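Local structure of exopolyphosphatase (Aquifex aeolicus, 1T6C) at residues A[168-181]-A[270-282]. The protein belongs to the Ppx/GppA phosphatase family, has an actin-like fold, binds calcium and probably hydrolyses phosphoanhydride bonds such as those of polyphosphate. Numbering follows the deposited sequence.
Sequences IGIVNLTETFFKQD and RAKVILAGIGIFL
Thr174 OG1, set between helices 170-177 and 274-282, donates a hydrogen bond to Ile170 O at 2.8 Å and accepts one from a water at 2.9 Å, while the methyl of Ala276 CB lies 3.5 Å from it. The same water donates to Lys272 O and accepts from Ala276 N, so it joins the segments where no direct hydrogen bond does. With OG1 beside its own backbone N (chi1 -62°), Thr174 reaches back to Ile170 O from the face of that carbonyl opposite the one its N-H uses, and turns CG2 to Lys272 CG. A valine in its place would probably leave the water without its link to 170-177 and Ile170 O without its second donor. The helix axes pass 8.6 Å apart at 105°, and Ala276 suits the crossing, its small methyl 4.0 Å from Ile170 CB. Ile170 spreads its branches along one side of 270-282: CD1 meets Val273 CG2 tightly at 3.3 Å, whereas CG2 rests on bare Gly277 backbone, 3.6 Å from its N. Ile280 CD1 fills in beside Ile168 and Leu173, and the Phe178 ring, its edge toward the water, packs on Leu275. Apolar packing thus carries most of this contact in the actin-like fold, with one water bridging beside Thr174 and Phe178.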
loop_
_atom_site.group_PDB
_atom_site.type_symbol
_atom_site.label_atom_id
_atom_site.label_comp_id
_atom_site.label_asym_id
_atom_site.label_seq_id
_atom_site.Cartn_x
_atom_site.Cartn_y
_atom_site.Cartn_z
ATOM N N ILE A 168 -3.949 1.893 12.231
ATOM C CA ILE A 168 -3.842 3.335 12.436
ATOM C C ILE A 168 -4.114 4.063 11.116
ATOM O O ILE A 168 -3.318 4.913 10.665
ATOM C CB ILE A 168 -2.462 3.718 13.024
ATOM C CG1 ILE A 168 -1.307 3.190 12.151
ATOM C CG2 ILE A 168 -2.390 3.215 14.447
ATOM C CD1 ILE A 168 0.080 3.625 12.606
ATOM N N GLY A 169 -5.238 3.729 10.493
ATOM C CA GLY A 169 -5.548 4.264 9.181
ATOM C C GLY A 169 -5.648 5.774 9.205
ATOM O O GLY A 169 -6.159 6.365 10.174
ATOM N N ILE A 170 -5.135 6.407 8.159
ATOM C CA ILE A 170 -5.032 7.867 8.151
ATOM C C ILE A 170 -6.379 8.596 8.047
ATOM O O ILE A 170 -6.504 9.709 8.535
ATOM C CB ILE A 170 -3.992 8.364 7.155
ATOM C CG1 ILE A 170 -4.328 8.012 5.716
ATOM C CG2 ILE A 170 -2.602 7.825 7.540
ATOM C CD1 ILE A 170 -3.385 8.630 4.651
ATOM N N VAL A 171 -7.403 8.002 7.456
ATOM C CA VAL A 171 -8.711 8.608 7.482
ATOM C C VAL A 171 -9.213 8.689 8.929
ATOM O O VAL A 171 -9.717 9.754 9.376
ATOM C CB VAL A 171 -9.690 7.803 6.556
ATOM C CG1 VAL A 171 -11.116 8.269 6.722
ATOM C CG2 VAL A 171 -9.269 7.966 5.136
ATOM N N ASN A 172 -9.121 7.575 9.647
ATOM C CA ASN A 172 -9.564 7.540 11.038
ATOM C C ASN A 172 -8.730 8.443 11.923
ATOM O O ASN A 172 -9.267 9.169 12.769
ATOM C CB ASN A 172 -9.594 6.096 11.534
ATOM C CG ASN A 172 -10.049 5.948 12.955
ATOM O OD1 ASN A 172 -10.951 6.643 13.432
ATOM N ND2 ASN A 172 -9.448 4.994 13.635
ATOM N N LEU A 173 -7.415 8.458 11.750
ATOM C CA LEU A 173 -6.585 9.339 12.575
ATOM C C LEU A 173 -6.936 10.804 12.360
ATOM O O LEU A 173 -7.008 11.586 13.312
ATOM C CB LEU A 173 -5.107 9.155 12.275
ATOM C CG LEU A 173 -4.477 7.803 12.578
ATOM C CD1 LEU A 173 -2.980 7.855 12.496
ATOM C CD2 LEU A 173 -4.973 7.278 13.889
ATOM N N THR A 174 -7.174 11.163 11.108
ATOM C CA THR A 174 -7.558 12.544 10.758
ATOM C C THR A 174 -8.884 12.930 11.394
ATOM O O THR A 174 -9.000 13.966 12.009
ATOM C CB THR A 174 -7.588 12.695 9.212
ATOM O OG1 THR A 174 -6.274 12.446 8.717
ATOM C CG2 THR A 174 -7.890 14.104 8.801
ATOM N N GLU A 175 -9.870 12.066 11.263
ATOM C CA GLU A 175 -11.161 12.399 11.867
ATOM C C GLU A 175 -11.069 12.468 13.387
ATOM O O GLU A 175 -11.707 13.295 14.047
ATOM C CB GLU A 175 -12.188 11.350 11.507
ATOM C CG GLU A 175 -13.610 11.711 11.984
ATOM C CD GLU A 175 -13.939 11.315 13.439
ATOM O OE1 GLU A 175 -13.343 10.370 14.001
ATOM O OE2 GLU A 175 -14.797 11.988 14.052
ATOM N N THR A 176 -10.307 11.567 13.967
ATOM C CA THR A 176 -10.239 11.440 15.411
ATOM C C THR A 176 -9.564 12.634 16.046
ATOM O O THR A 176 -10.055 13.189 17.045
ATOM C CB THR A 176 -9.457 10.153 15.781
ATOM O OG1 THR A 176 -10.219 8.981 15.422
ATOM C CG2 THR A 176 -9.199 10.095 17.274
ATOM N N PHE A 177 -8.405 13.008 15.504
ATOM C CA PHE A 177 -7.569 14.033 16.150
ATOM C C PHE A 177 -7.714 15.434 15.571
ATOM O O PHE A 177 -7.575 16.413 16.306
ATOM C CB PHE A 177 -6.097 13.607 16.066
ATOM C CG PHE A 177 -5.794 12.392 16.877
ATOM C CD1 PHE A 177 -5.864 12.452 18.262
ATOM C CD2 PHE A 177 -5.425 11.191 16.276
ATOM C CE1 PHE A 177 -5.633 11.327 19.032
ATOM C CE2 PHE A 177 -5.205 10.085 17.041
ATOM C CZ PHE A 177 -5.300 10.152 18.428
ATOM N N PHE A 178 -7.916 15.521 14.264
ATOM C CA PHE A 178 -7.833 16.790 13.545
ATOM C C PHE A 178 -9.230 17.337 13.358
ATOM O O PHE A 178 -9.804 17.265 12.279
ATOM C CB PHE A 178 -7.083 16.655 12.223
ATOM C CG PHE A 178 -5.664 16.120 12.339
ATOM C CD1 PHE A 178 -4.950 16.118 13.543
ATOM C CD2 PHE A 178 -5.009 15.653 11.197
ATOM C CE1 PHE A 178 -3.654 15.640 13.596
ATOM C CE2 PHE A 178 -3.670 15.178 11.263
ATOM C CZ PHE A 178 -3.014 15.188 12.449
ATOM N N LYS A 179 -9.762 17.926 14.422
ATOM C CA LYS A 179 -11.105 18.487 14.343
ATOM C C LYS A 179 -11.122 19.792 13.538
ATOM O O LYS A 179 -12.149 20.106 12.944
ATOM C CB LYS A 179 -11.728 18.714 15.720
ATOM C CG LYS A 179 -11.665 17.515 16.674
ATOM C CD LYS A 179 -12.411 16.338 16.143
ATOM C CE LYS A 179 -12.443 15.206 17.164
ATOM N NZ LYS A 179 -13.074 13.974 16.596
ATOM N N GLN A 180 -10.003 20.520 13.525
ATOM C CA GLN A 180 -9.828 21.682 12.638
ATOM C C GLN A 180 -9.055 21.297 11.383
ATOM O O GLN A 180 -8.301 20.319 11.372
ATOM C CB GLN A 180 -9.111 22.802 13.373
ATOM C CG GLN A 180 -9.848 23.263 14.619
ATOM C CD GLN A 180 -10.657 24.492 14.365
ATOM O OE1 GLN A 180 -11.749 24.421 13.799
ATOM N NE2 GLN A 180 -10.114 25.642 14.753
ATOM N N ASP A 181 -9.242 22.084 10.330
ATOM C CA ASP A 181 -8.556 21.858 9.069
ATOM C C ASP A 181 -7.818 23.117 8.643
ATOM O O ASP A 181 -8.459 24.057 8.177
ATOM C CB ASP A 181 -9.580 21.451 8.024
ATOM C CG ASP A 181 -8.971 21.157 6.688
ATOM O OD1 ASP A 181 -7.724 21.195 6.525
ATOM O OD2 ASP A 181 -9.689 20.827 5.727
ATOM N N ARG A 270 -6.399 12.650 -1.547
ATOM C CA ARG A 270 -5.510 12.401 -0.414
ATOM C C ARG A 270 -5.128 13.649 0.359
ATOM O O ARG A 270 -4.453 13.550 1.363
ATOM C CB ARG A 270 -4.211 11.799 -0.927
ATOM C CG ARG A 270 -4.357 10.402 -1.441
ATOM C CD ARG A 270 -3.219 9.514 -0.959
ATOM N NE ARG A 270 -2.132 9.442 -1.926
ATOM C CZ ARG A 270 -2.218 8.748 -3.048
ATOM N NH1 ARG A 270 -3.330 8.079 -3.334
ATOM N NH2 ARG A 270 -1.189 8.711 -3.889
ATOM N N ALA A 271 -5.563 14.813 -0.095
ATOM C CA ALA A 271 -5.053 16.077 0.424
ATOM C C ALA A 271 -5.316 16.266 1.925
ATOM O O ALA A 271 -4.419 16.716 2.657
ATOM C CB ALA A 271 -5.635 17.226 -0.373
ATOM N N LYS A 272 -6.506 15.900 2.401
ATOM C CA LYS A 272 -6.799 16.063 3.838
ATOM C C LYS A 272 -6.017 15.074 4.713
ATOM O O LYS A 272 -5.417 15.470 5.730
ATOM C CB LYS A 272 -8.297 15.963 4.094
ATOM C CG LYS A 272 -8.704 16.358 5.490
ATOM C CD LYS A 272 -10.099 16.947 5.456
ATOM C CE LYS A 272 -10.848 16.576 6.654
ATOM N NZ LYS A 272 -12.184 17.194 6.572
ATOM N N VAL A 273 -5.978 13.812 4.308
ATOM C CA VAL A 273 -5.279 12.798 5.112
ATOM C C VAL A 273 -3.761 12.726 5.020
ATOM O O VAL A 273 -3.154 12.035 5.840
ATOM C CB VAL A 273 -5.842 11.374 4.856
ATOM C CG1 VAL A 273 -7.340 11.352 5.107
ATOM C CG2 VAL A 273 -5.488 10.912 3.447
ATOM N N ILE A 274 -3.138 13.429 4.067
ATOM C CA ILE A 274 -1.693 13.303 3.880
ATOM C C ILE A 274 -0.944 13.710 5.122
ATOM O O ILE A 274 0.083 13.092 5.409
ATOM C CB ILE A 274 -1.187 14.059 2.616
ATOM C CG1 ILE A 274 0.242 13.584 2.305
ATOM C CG2 ILE A 274 -1.336 15.566 2.758
ATOM C CD1 ILE A 274 0.745 14.145 1.007
ATOM N N LEU A 275 -1.434 14.682 5.898
ATOM C CA LEU A 275 -0.670 15.120 7.079
ATOM C C LEU A 275 -0.507 13.977 8.100
ATOM O O LEU A 275 0.581 13.721 8.625
ATOM C CB LEU A 275 -1.346 16.340 7.729
ATOM C CG LEU A 275 -0.599 16.930 8.922
ATOM C CD1 LEU A 275 0.749 17.534 8.484
ATOM C CD2 LEU A 275 -1.466 17.961 9.644
ATOM N N ALA A 276 -1.574 13.258 8.368
ATOM C CA ALA A 276 -1.558 12.094 9.251
ATOM C C ALA A 276 -0.609 11.051 8.748
ATOM O O ALA A 276 0.129 10.442 9.540
ATOM C CB ALA A 276 -2.985 11.485 9.419
ATOM N N GLY A 277 -0.601 10.816 7.437
ATOM C CA GLY A 277 0.335 9.883 6.850
ATOM C C GLY A 277 1.763 10.292 7.102
ATOM O O GLY A 277 2.592 9.472 7.454
ATOM N N ILE A 278 2.065 11.563 6.867
ATOM C CA ILE A 278 3.433 12.045 7.066
ATOM C C ILE A 278 3.822 11.840 8.522
ATOM O O ILE A 278 4.943 11.418 8.810
ATOM C CB ILE A 278 3.556 13.514 6.672
ATOM C CG1 ILE A 278 3.320 13.701 5.183
ATOM C CG2 ILE A 278 4.955 14.025 6.996
ATOM C CD1 ILE A 278 3.108 15.161 4.810
ATOM N N GLY A 279 2.914 12.086 9.450
ATOM C CA GLY A 279 3.182 11.925 10.877
ATOM C C GLY A 279 3.538 10.514 11.293
ATOM O O GLY A 279 4.421 10.316 12.156
ATOM N N ILE A 280 2.901 9.521 10.668
ATOM C CA ILE A 280 3.211 8.143 10.951
ATOM C C ILE A 280 4.675 7.887 10.637
ATOM O O ILE A 280 5.377 7.265 11.422
ATOM C CB ILE A 280 2.313 7.153 10.134
ATOM C CG1 ILE A 280 0.887 7.183 10.658
ATOM C CG2 ILE A 280 2.932 5.725 10.184
ATOM C CD1 ILE A 280 -0.072 6.385 9.784
ATOM N N PHE A 281 5.137 8.338 9.488
ATOM C CA PHE A 281 6.543 8.094 9.114
ATOM C C PHE A 281 7.490 8.897 9.970
ATOM O O PHE A 281 8.562 8.391 10.321
ATOM C CB PHE A 281 6.761 8.402 7.644
ATOM C CG PHE A 281 6.173 7.352 6.743
ATOM C CD1 PHE A 281 4.923 7.530 6.170
ATOM C CD2 PHE A 281 6.833 6.157 6.540
ATOM C CE1 PHE A 281 4.374 6.531 5.397
ATOM C CE2 PHE A 281 6.262 5.151 5.771
ATOM C CZ PHE A 281 5.064 5.348 5.200
ATOM N N LEU A 282 7.118 10.118 10.332
ATOM C CA LEU A 282 8.006 10.985 11.146
ATOM C C LEU A 282 8.183 10.335 12.523
ATOM O O LEU A 282 9.319 10.137 13.006
ATOM C CB LEU A 282 7.393 12.389 11.248
ATOM C CG LEU A 282 8.251 13.405 11.995
ATOM C CD1 LEU A 282 9.498 13.734 11.160
ATOM C CD2 LEU A 282 7.377 14.628 12.272
HETATM O O HOH W 1 -4.414 14.497 7.999
#